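Local coordinates for bifunctional GH43-CE protein (Bacteroides eggerthii, PDB 6MLY), which probably breaks down complex arabinoxylans, pairing a family 43 glycoside hydrolase with a carbohydrate esterase in a single chain, at residues Gly105-Ser110 against Lys125-Gly130; Tyr546-Leu551 against Tyr615-Ser620; Arg609-Lys614 against Gly660-Phe665. All coordinates share one frame; numbering follows the deposited sequence.

Contact 1: residues Gly105-Ser110 against Lys125-Gly130; sequences GVYYLS and KNLEKG
Tyr107 and Leu127 carry most of this contact, with the chain of Lys125 joining at one end. The two side chains cross at about a right angle, and Leu127 CB lies over a face of the Tyr107 ring. This CB stands 4.0 Å from the centroid of the Tyr107 ring, 14° off the normal, and is displaced toward the rim on the CG and CD1 side; this is a CH-pi contact. The methyls reach other parts of the tyrosine: Leu127 CD2 sits 3.7 Å from Tyr107 CD2, whereas Leu127 CD1 packs against Tyr107 CB at 4.0 Å. The leucine CG is anti to the backbone N (chi1 -164°), which sets the branch point where both methyls can meet the tyrosine. The carbonyl oxygen of Lys125 approaches the ring differently, at its edge and near its plane, with Tyr107 CE1 the closest atom at 4.4 Å. Lys125 itself meets the start of the strand through the first part of its chain. Its CG lies 3.9 Å from Gly105 O and 4.0 Å from Val106 CG2. An alanine in place of Tyr107 would probably leave Leu127 CB and CD2 without the ring they rest on, opening a gap beside the loop. Leu127 also packs on Leu100 and Trp132, and the ring of Tyr43 meets Tyr107 edge-to-face. Strand 106-113 lies between strands 99-103 and 118-124 in a four-stranded antiparallel sheet, consistent with a blade of the family 43 beta-propeller, and the contact folds the loop between strands 118-124 and 133-137 back against the beginning of strand 106-113.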
loop_
_atom_site.group_PDB
_atom_site.type_symbol
_atom_site.label_atom_id
_atom_site.label_comp_id
_atom_site.label_asym_id
_atom_site.label_seq_id
_atom_site.Cartn_x
_atom_site.Cartn_y
_atom_site.Cartn_z
ATOM N N GLY A 105 30.915 -8.794 -32.160
ATOM C CA GLY A 105 29.860 -9.756 -32.477
ATOM C C GLY A 105 29.329 -10.521 -31.272
ATOM O O GLY A 105 28.405 -11.323 -31.424
ATOM N N VAL A 106 29.891 -10.291 -30.080
ATOM C CA VAL A 106 29.499 -11.064 -28.899
ATOM C C VAL A 106 29.067 -10.113 -27.775
ATOM O O VAL A 106 29.787 -9.164 -27.445
ATOM C CB VAL A 106 30.629 -12.007 -28.442
ATOM C CG1 VAL A 106 30.328 -12.636 -27.086
ATOM C CG2 VAL A 106 30.902 -13.087 -29.478
ATOM N N TYR A 107 27.892 -10.392 -27.198
ATOM C CA TYR A 107 27.392 -9.694 -26.022
ATOM C C TYR A 107 28.068 -10.273 -24.777
ATOM O O TYR A 107 28.177 -11.490 -24.630
ATOM C CB TYR A 107 25.866 -9.808 -25.929
ATOM C CG TYR A 107 25.126 -9.062 -27.010
ATOM C CD1 TYR A 107 24.700 -9.707 -28.160
ATOM C CD2 TYR A 107 24.880 -7.704 -26.897
ATOM C CE1 TYR A 107 24.036 -9.025 -29.167
ATOM C CE2 TYR A 107 24.220 -7.006 -27.895
ATOM C CZ TYR A 107 23.796 -7.670 -29.035
ATOM O OH TYR A 107 23.147 -6.995 -30.026
ATOM N N TYR A 108 28.502 -9.379 -23.883
ATOM C CA TYR A 108 29.196 -9.745 -22.655
ATOM C C TYR A 108 28.460 -9.140 -21.457
ATOM O O TYR A 108 28.307 -7.913 -21.373
ATOM C CB TYR A 108 30.650 -9.268 -22.695
ATOM C CG TYR A 108 31.511 -9.977 -23.707
ATOM C CD1 TYR A 108 31.652 -9.490 -24.996
ATOM C CD2 TYR A 108 32.181 -11.144 -23.379
ATOM C CE1 TYR A 108 32.443 -10.137 -25.933
ATOM C CE2 TYR A 108 32.970 -11.806 -24.305
ATOM C CZ TYR A 108 33.107 -11.301 -25.585
ATOM O OH TYR A 108 33.883 -11.958 -26.495
ATOM N N LEU A 109 28.027 -10.021 -20.544
ATOM C CA LEU A 109 27.240 -9.665 -19.366
ATOM C C LEU A 109 27.910 -10.229 -18.105
ATOM O O LEU A 109 28.190 -11.427 -18.032
ATOM C CB LEU A 109 25.831 -10.235 -19.538
ATOM C CG LEU A 109 24.707 -9.350 -19.010
ATOM C CD1 LEU A 109 23.368 -10.068 -19.103
ATOM C CD2 LEU A 109 24.991 -8.907 -17.585
ATOM N N SER A 110 28.157 -9.361 -17.116
ATOM C CA SER A 110 28.767 -9.757 -15.848
ATOM C C SER A 110 27.881 -9.322 -14.674
ATOM O O SER A 110 27.201 -8.309 -14.756
ATOM C CB SER A 110 30.148 -9.177 -15.706
ATOM O OG SER A 110 30.090 -7.820 -15.290
ATOM N N LYS A 125 25.910 -14.767 -28.577
ATOM C CA LYS A 125 25.825 -14.053 -29.860
ATOM C C LYS A 125 24.380 -13.608 -30.128
ATOM O O LYS A 125 24.113 -12.938 -31.116
ATOM C CB LYS A 125 26.351 -14.932 -31.002
ATOM C CG LYS A 125 27.863 -15.130 -31.012
ATOM C CD LYS A 125 28.366 -16.156 -32.020
ATOM C CE LYS A 125 29.053 -15.548 -33.225
ATOM N NZ LYS A 125 29.477 -16.592 -34.189
ATOM N N ASN A 126 23.453 -13.987 -29.245
ATOM C CA ASN A 126 22.052 -13.564 -29.340
ATOM C C ASN A 126 21.528 -13.279 -27.926
ATOM O O ASN A 126 21.192 -14.202 -27.185
ATOM C CB ASN A 126 21.200 -14.609 -30.066
ATOM C CG ASN A 126 19.828 -14.100 -30.454
ATOM O OD1 ASN A 126 19.350 -13.101 -29.919
ATOM N ND2 ASN A 126 19.183 -14.785 -31.384
ATOM N N LEU A 127 21.443 -11.991 -27.580
ATOM C CA LEU A 127 21.129 -11.539 -26.212
ATOM C C LEU A 127 19.672 -11.860 -25.829
ATOM O O LEU A 127 19.342 -11.906 -24.646
ATOM C CB LEU A 127 21.413 -10.035 -26.126
ATOM C CG LEU A 127 21.511 -9.450 -24.719
ATOM C CD1 LEU A 127 22.502 -10.224 -23.867
ATOM C CD2 LEU A 127 21.900 -7.982 -24.774
ATOM N N GLU A 128 18.809 -12.104 -26.819
ATOM C CA GLU A 128 17.390 -12.333 -26.576
ATOM C C GLU A 128 17.092 -13.828 -26.379
ATOM O O GLU A 128 16.170 -14.165 -25.643
ATOM C CB GLU A 128 16.569 -11.740 -27.723
ATOM C CG GLU A 128 16.842 -10.259 -27.944
ATOM C CD GLU A 128 16.078 -9.606 -29.087
ATOM O OE1 GLU A 128 16.403 -8.450 -29.428
ATOM O OE2 GLU A 128 15.163 -10.252 -29.637
ATOM N N LYS A 129 17.863 -14.716 -27.026
ATOM C CA LYS A 129 17.539 -16.163 -27.067
ATOM C C LYS A 129 18.623 -17.030 -26.406
ATOM O O LYS A 129 18.320 -18.118 -25.912
ATOM C CB LYS A 129 17.326 -16.622 -28.514
ATOM C CG LYS A 129 16.290 -15.823 -29.297
ATOM C CD LYS A 129 15.939 -16.427 -30.648
ATOM C CE LYS A 129 15.708 -15.385 -31.728
ATOM N NZ LYS A 129 16.104 -15.879 -33.070
ATOM N N GLY A 130 19.880 -16.575 -26.418
ATOM C CA GLY A 130 20.997 -17.369 -25.915
ATOM C C GLY A 130 21.517 -18.340 -26.976
ATOM O O GLY A 130 21.269 -18.143 -28.164
#

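Contact 2: residues Tyr546-Leu551 against Tyr615-Ser620; sequences YKVVVL and YKLDTS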
loop_
_atom_site.group_PDB
_atom_site.type_symbol
_atom_site.label_atom_id
_atom_site.label_comp_id
_atom_site.label_asym_id
_atom_site.label_seq_id
_atom_site.Cartn_x
_atom_site.Cartn_y
_atom_site.Cartn_z
ATOM N N TYR A 546 -21.297 12.042 -4.208
ATOM C CA TYR A 546 -21.928 11.178 -3.214
ATOM C C TYR A 546 -22.226 11.978 -1.943
ATOM O O TYR A 546 -21.431 12.825 -1.524
ATOM C CB TYR A 546 -21.022 9.992 -2.881
ATOM C CG TYR A 546 -20.687 9.114 -4.056
ATOM C CD1 TYR A 546 -21.619 8.228 -4.571
ATOM C CD2 TYR A 546 -19.439 9.170 -4.657
ATOM C CE1 TYR A 546 -21.319 7.416 -5.652
ATOM C CE2 TYR A 546 -19.121 8.361 -5.736
ATOM C CZ TYR A 546 -20.068 7.484 -6.237
ATOM O OH TYR A 546 -19.768 6.686 -7.298
ATOM N N LYS A 547 -23.377 11.691 -1.329
ATOM C CA LYS A 547 -23.747 12.311 -0.069
ATOM C C LYS A 547 -22.984 11.575 1.035
ATOM O O LYS A 547 -22.687 10.388 0.898
ATOM C CB LYS A 547 -25.271 12.310 0.071
ATOM C CG LYS A 547 -25.992 12.698 -1.213
ATOM C CD LYS A 547 -27.258 13.488 -1.031
ATOM C CE LYS A 547 -27.747 14.080 -2.335
ATOM N NZ LYS A 547 -28.872 15.020 -2.128
ATOM N N VAL A 548 -22.627 12.306 2.097
ATOM C CA VAL A 548 -21.627 11.852 3.063
ATOM C C VAL A 548 -22.325 11.331 4.323
ATOM O O VAL A 548 -23.385 11.837 4.707
ATOM C CB VAL A 548 -20.642 12.983 3.412
ATOM C CG1 VAL A 548 -19.549 12.511 4.358
ATOM C CG2 VAL A 548 -20.036 13.608 2.164
ATOM N N VAL A 549 -21.717 10.318 4.954
ATOM C CA VAL A 549 -22.053 9.924 6.322
ATOM C C VAL A 549 -20.751 9.564 7.052
ATOM O O VAL A 549 -19.963 8.751 6.563
ATOM C CB VAL A 549 -23.083 8.776 6.373
ATOM C CG1 VAL A 549 -23.302 8.269 7.795
ATOM C CG2 VAL A 549 -24.414 9.173 5.743
ATOM N N VAL A 550 -20.568 10.177 8.231
ATOM C CA VAL A 550 -19.376 10.071 9.079
ATOM C C VAL A 550 -19.588 8.952 10.109
ATOM O O VAL A 550 -20.710 8.717 10.544
ATOM C CB VAL A 550 -19.101 11.416 9.778
ATOM C CG1 VAL A 550 -17.981 11.325 10.804
ATOM C CG2 VAL A 550 -18.821 12.517 8.769
ATOM N N LEU A 551 -18.496 8.285 10.499
ATOM C CA LEU A 551 -18.515 7.246 11.528
ATOM C C LEU A 551 -17.513 7.607 12.632
ATOM O O LEU A 551 -16.317 7.773 12.357
ATOM C CB LEU A 551 -18.136 5.891 10.915
ATOM C CG LEU A 551 -18.781 5.533 9.576
ATOM C CD1 LEU A 551 -18.255 4.193 9.081
ATOM C CD2 LEU A 551 -20.298 5.494 9.687
ATOM N N TYR A 615 -12.874 14.608 -3.606
ATOM C CA TYR A 615 -13.276 13.217 -3.292
ATOM C C TYR A 615 -14.725 12.934 -3.719
ATOM O O TYR A 615 -15.309 11.962 -3.257
ATOM C CB TYR A 615 -13.116 12.926 -1.796
ATOM C CG TYR A 615 -11.731 13.132 -1.235
ATOM C CD1 TYR A 615 -10.713 12.229 -1.490
ATOM C CD2 TYR A 615 -11.440 14.217 -0.423
ATOM C CE1 TYR A 615 -9.442 12.404 -0.966
ATOM C CE2 TYR A 615 -10.177 14.407 0.112
ATOM C CZ TYR A 615 -9.173 13.496 -0.161
ATOM O OH TYR A 615 -7.922 13.677 0.357
ATOM N N LYS A 616 -15.284 13.773 -4.602
ATOM C CA LYS A 616 -16.620 13.597 -5.200
ATOM C C LYS A 616 -17.690 13.539 -4.097
ATOM O O LYS A 616 -18.595 12.698 -4.147
ATOM C CB LYS A 616 -16.654 12.342 -6.084
ATOM C CG LYS A 616 -15.658 12.318 -7.240
ATOM C CD LYS A 616 -15.979 11.297 -8.325
ATOM C CE LYS A 616 -15.975 9.862 -7.831
ATOM N NZ LYS A 616 -16.343 8.896 -8.898
ATOM N N LEU A 617 -17.588 14.448 -3.115
ATOM C CA LEU A 617 -18.486 14.476 -1.945
ATOM C C LEU A 617 -19.500 15.618 -2.083
ATOM O O LEU A 617 -19.131 16.794 -2.065
ATOM C CB LEU A 617 -17.663 14.639 -0.660
ATOM C CG LEU A 617 -16.628 13.547 -0.386
ATOM C CD1 LEU A 617 -15.977 13.742 0.975
ATOM C CD2 LEU A 617 -17.244 12.158 -0.478
ATOM N N ASP A 618 -20.778 15.237 -2.214
ATOM C CA ASP A 618 -21.924 16.138 -2.177
ATOM C C ASP A 618 -22.209 16.464 -0.708
ATOM O O ASP A 618 -22.866 15.688 -0.016
ATOM C CB ASP A 618 -23.139 15.508 -2.870
ATOM C CG ASP A 618 -24.364 16.405 -2.990
ATOM O OD1 ASP A 618 -24.478 17.370 -2.207
ATOM O OD2 ASP A 618 -25.210 16.123 -3.867
ATOM N N THR A 619 -21.713 17.616 -0.245
ATOM C CA THR A 619 -21.872 18.037 1.144
ATOM C C THR A 619 -23.120 18.919 1.300
ATOM O O THR A 619 -23.138 19.813 2.144
ATOM C CB THR A 619 -20.615 18.761 1.636
ATOM O OG1 THR A 619 -20.524 20.005 0.943
ATOM C CG2 THR A 619 -19.358 17.950 1.419
ATOM N N SER A 620 -24.143 18.677 0.471
ATOM C CA SER A 620 -25.487 19.165 0.734
ATOM C C SER A 620 -26.104 18.309 1.849
ATOM O O SER A 620 -27.022 18.749 2.532
ATOM C CB SER A 620 -26.336 19.168 -0.516
ATOM O OG SER A 620 -26.732 17.852 -0.877
#
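Lys547 and Asp618 lie side by side, pointing the same way. The lysine CB is 4.1 Å from Asp618 O, the oxygen that Lys547 CA also faces in a CA-H...O contact. The chain bends at chi2 (-145°), and further out CE comes 3.6 Å from Asp618 OD2. At the tip, NZ stands 4.2 Å from Asp618 OD2 and 3.8 Å from Ser620 OG; the first distance is too long for a salt bridge, though the opposite charges probably still attract. NZ hydrogen-bonds Ala789 O. The other carboxylate oxygen is occupied within its own segment. Asp618 OD1 accepts from Ser620 N nearly in line with the C-O bond, closing an Asx turn, and from Ser620 OG above the carboxylate plane. Two bonds on OD1 thus hold the carboxylate where the chain turns its corner.

The backbones pair in parallel: Tyr546 N bonds to Lys616 O at 2.8 Å, and Asp618 N returns a bond to Tyr546 O. The Tyr546 ring lies beside the Lys616 chain, CE2 4.1 Å from Lys616 CE; Leu617 shares the sheet face of Tyr546. Val548 CG2 meets Leu617 CB at 3.8 Å, the two side chains crossing at about a right angle. The short strands diverge at 70°, and strand 621-627 takes over the pairing with strand 546-552, while strand 579-584 pairs in parallel with 546-552 too, within the mixed sheet of the alpha/beta-hydrolase fold.

Contact 3: residues Arg609-Lys614 against Gly660-Phe665; sequences RANAAK and GLYPSF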
loop_
_atom_site.group_PDB
_atom_site.type_symbol
_atom_site.label_atom_id
_atom_site.label_comp_id
_atom_site.label_asym_id
_atom_site.label_seq_id
_atom_site.Cartn_x
_atom_site.Cartn_y
_atom_site.Cartn_z
ATOM N N ARG A 609 -16.015 19.389 3.649
ATOM C CA ARG A 609 -16.670 20.367 2.793
ATOM C C ARG A 609 -15.606 21.051 1.931
ATOM O O ARG A 609 -15.786 21.221 0.727
ATOM C CB ARG A 609 -17.472 21.368 3.635
ATOM C CG ARG A 609 -18.733 20.783 4.265
ATOM C CD ARG A 609 -19.805 21.818 4.560
ATOM N NE ARG A 609 -21.080 21.211 4.910
ATOM C CZ ARG A 609 -21.422 20.804 6.134
ATOM N NH1 ARG A 609 -20.534 20.834 7.113
ATOM N NH2 ARG A 609 -22.649 20.364 6.377
ATOM N N ALA A 610 -14.484 21.403 2.564
ATOM C CA ALA A 610 -13.423 22.179 1.948
ATOM C C ALA A 610 -12.739 21.373 0.835
ATOM O O ALA A 610 -12.251 21.953 -0.140
ATOM C CB ALA A 610 -12.437 22.604 3.007
ATOM N N ASN A 611 -12.708 20.042 0.992
ATOM C CA ASN A 611 -12.059 19.145 0.041
ATOM C C ASN A 611 -13.104 18.296 -0.695
ATOM O O ASN A 611 -12.773 17.249 -1.246
ATOM C CB ASN A 611 -11.016 18.269 0.742
ATOM C CG ASN A 611 -9.788 19.050 1.162
ATOM O OD1 ASN A 611 -8.756 19.016 0.480
ATOM N ND2 ASN A 611 -9.898 19.770 2.269
ATOM N N ALA A 612 -14.351 18.782 -0.745
ATOM C CA ALA A 612 -15.496 18.006 -1.246
ATOM C C ALA A 612 -15.309 17.662 -2.731
ATOM O O ALA A 612 -15.407 16.492 -3.118
ATOM C CB ALA A 612 -16.775 18.774 -1.012
ATOM N N ALA A 613 -15.035 18.691 -3.544
ATOM C CA ALA A 613 -14.866 18.572 -5.002
ATOM C C ALA A 613 -13.867 17.457 -5.353
ATOM O O ALA A 613 -14.069 16.713 -6.317
ATOM C CB ALA A 613 -14.422 19.901 -5.569
ATOM N N LYS A 614 -12.800 17.349 -4.558
ATOM C CA LYS A 614 -11.699 16.406 -4.793
ATOM C C LYS A 614 -12.181 14.952 -4.704
ATOM O O LYS A 614 -11.912 14.166 -5.609
ATOM C CB LYS A 614 -10.578 16.670 -3.785
ATOM C CG LYS A 614 -9.624 15.510 -3.545
ATOM C CD LYS A 614 -8.239 15.960 -3.136
ATOM C CE LYS A 614 -8.223 16.790 -1.869
ATOM N NZ LYS A 614 -6.921 17.474 -1.695
ATOM N N GLY A 660 -8.035 22.494 12.354
ATOM C CA GLY A 660 -7.527 22.409 10.969
ATOM C C GLY A 660 -7.106 23.761 10.414
ATOM O O GLY A 660 -6.689 24.651 11.163
ATOM N N LEU A 661 -7.211 23.904 9.088
ATOM C CA LEU A 661 -6.905 25.156 8.395
ATOM C C LEU A 661 -8.109 25.596 7.548
ATOM O O LEU A 661 -7.963 26.400 6.632
ATOM C CB LEU A 661 -5.668 24.970 7.505
ATOM C CG LEU A 661 -4.421 24.382 8.166
ATOM C CD1 LEU A 661 -3.347 24.138 7.121
ATOM C CD2 LEU A 661 -3.895 25.286 9.270
ATOM N N TYR A 662 -9.301 25.087 7.867
ATOM C CA TYR A 662 -10.511 25.416 7.117
ATOM C C TYR A 662 -11.587 25.914 8.079
ATOM O O TYR A 662 -12.662 25.329 8.156
ATOM C CB TYR A 662 -10.955 24.196 6.304
ATOM C CG TYR A 662 -9.861 23.550 5.489
ATOM C CD1 TYR A 662 -9.178 22.436 5.956
ATOM C CD2 TYR A 662 -9.506 24.048 4.245
ATOM C CE1 TYR A 662 -8.181 21.828 5.207
ATOM C CE2 TYR A 662 -8.511 23.453 3.484
ATOM C CZ TYR A 662 -7.843 22.339 3.966
ATOM O OH TYR A 662 -6.852 21.757 3.225
ATOM N N PRO A 663 -11.344 27.018 8.830
ATOM C CA PRO A 663 -12.333 27.548 9.773
ATOM C C PRO A 663 -13.485 28.299 9.086
ATOM O O PRO A 663 -14.546 28.468 9.672
ATOM C CB PRO A 663 -11.506 28.514 10.632
ATOM C CG PRO A 663 -10.418 29.005 9.698
ATOM C CD PRO A 663 -10.114 27.826 8.798
ATOM N N SER A 664 -13.234 28.742 7.850
ATOM C CA SER A 664 -14.193 29.383 6.941
ATOM C C SER A 664 -15.463 28.531 6.766
ATOM O O SER A 664 -16.568 29.064 6.690
ATOM C CB SER A 664 -13.498 29.645 5.608
ATOM O OG SER A 664 -14.388 30.153 4.625
ATOM N N PHE A 665 -15.290 27.205 6.697
ATOM C CA PHE A 665 -16.314 26.281 6.217
ATOM C C PHE A 665 -17.197 25.816 7.375
ATOM O O PHE A 665 -16.815 25.924 8.534
ATOM C CB PHE A 665 -15.665 25.083 5.518
ATOM C CG PHE A 665 -14.959 25.431 4.231
ATOM C CD1 PHE A 665 -13.663 25.923 4.243
ATOM C CD2 PHE A 665 -15.602 25.288 3.010
ATOM C CE1 PHE A 665 -13.022 26.254 3.060
ATOM C CE2 PHE A 665 -14.960 25.621 1.828
ATOM C CZ PHE A 665 -13.670 26.101 1.855
#
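The methyl of Ala610 touches two aromatic rings, the face of Phe665 and, obliquely, Tyr662. CB lies over the centre of one face of Phe665, 3.7 Å from the centroid and 11° off the normal, a CH-pi contact, and the CA-CB bond runs nearly parallel to the ring. The CD2-CE2 edge of that ring lies by the backbone, CE2 3.8 Å from Ala610 CA. On Tyr662, CD2 is the ring atom closest to the methyl. One residue on, Asn611 crosses the tyrosine at about a right angle. Its ND2 stands over a face of the Tyr662 ring, 3.7 Å from CZ, and the amide plane is turned 89° from the ring plane. Two bonds help fix the amide: ND2 gives a hydrogen bond to Phe607 O, in the last turns of helix 596-610, and OD1 takes a weak one from Lys614 NZ. Arg609 adds its CB beside Phe665 CD2, at 4.4 Å, while its NH2 hydrogen-bonds Arg668 O.

This is surface packing of a loop on a helix end. Helix 596-610 stops here, Asn611 being the first residue to leave helical angles, and the two aromatics come from the long loop between strands 651-654 and 671-675, which the contact lays against the last turn of the helix. Strand 617-619 lies close by, with Thr619 touching both Arg609 and Ala612.

How the contacts relate
Contacts 2 and 3 are neighbours, their centres about 12 Å apart, whereas contact 1 lies about 58 and 59 Å from them, centre to centre, on the opposite side of the chain's centre. Contact 1 comes first along the chain, in the family 43 glycoside hydrolase region; the other two follow in the esterase region and interleave, 609-614 being followed directly by 615-620 before 660-665 is reached. They also touch: Leu617 N is 3.0 Å from Ala612 O, a probable hydrogen bond. A short turn joins helix 596-610 to strand 617-619 of the mixed sheet. The wide separation is consistent with separate glycoside hydrolase and esterase regions in one chain.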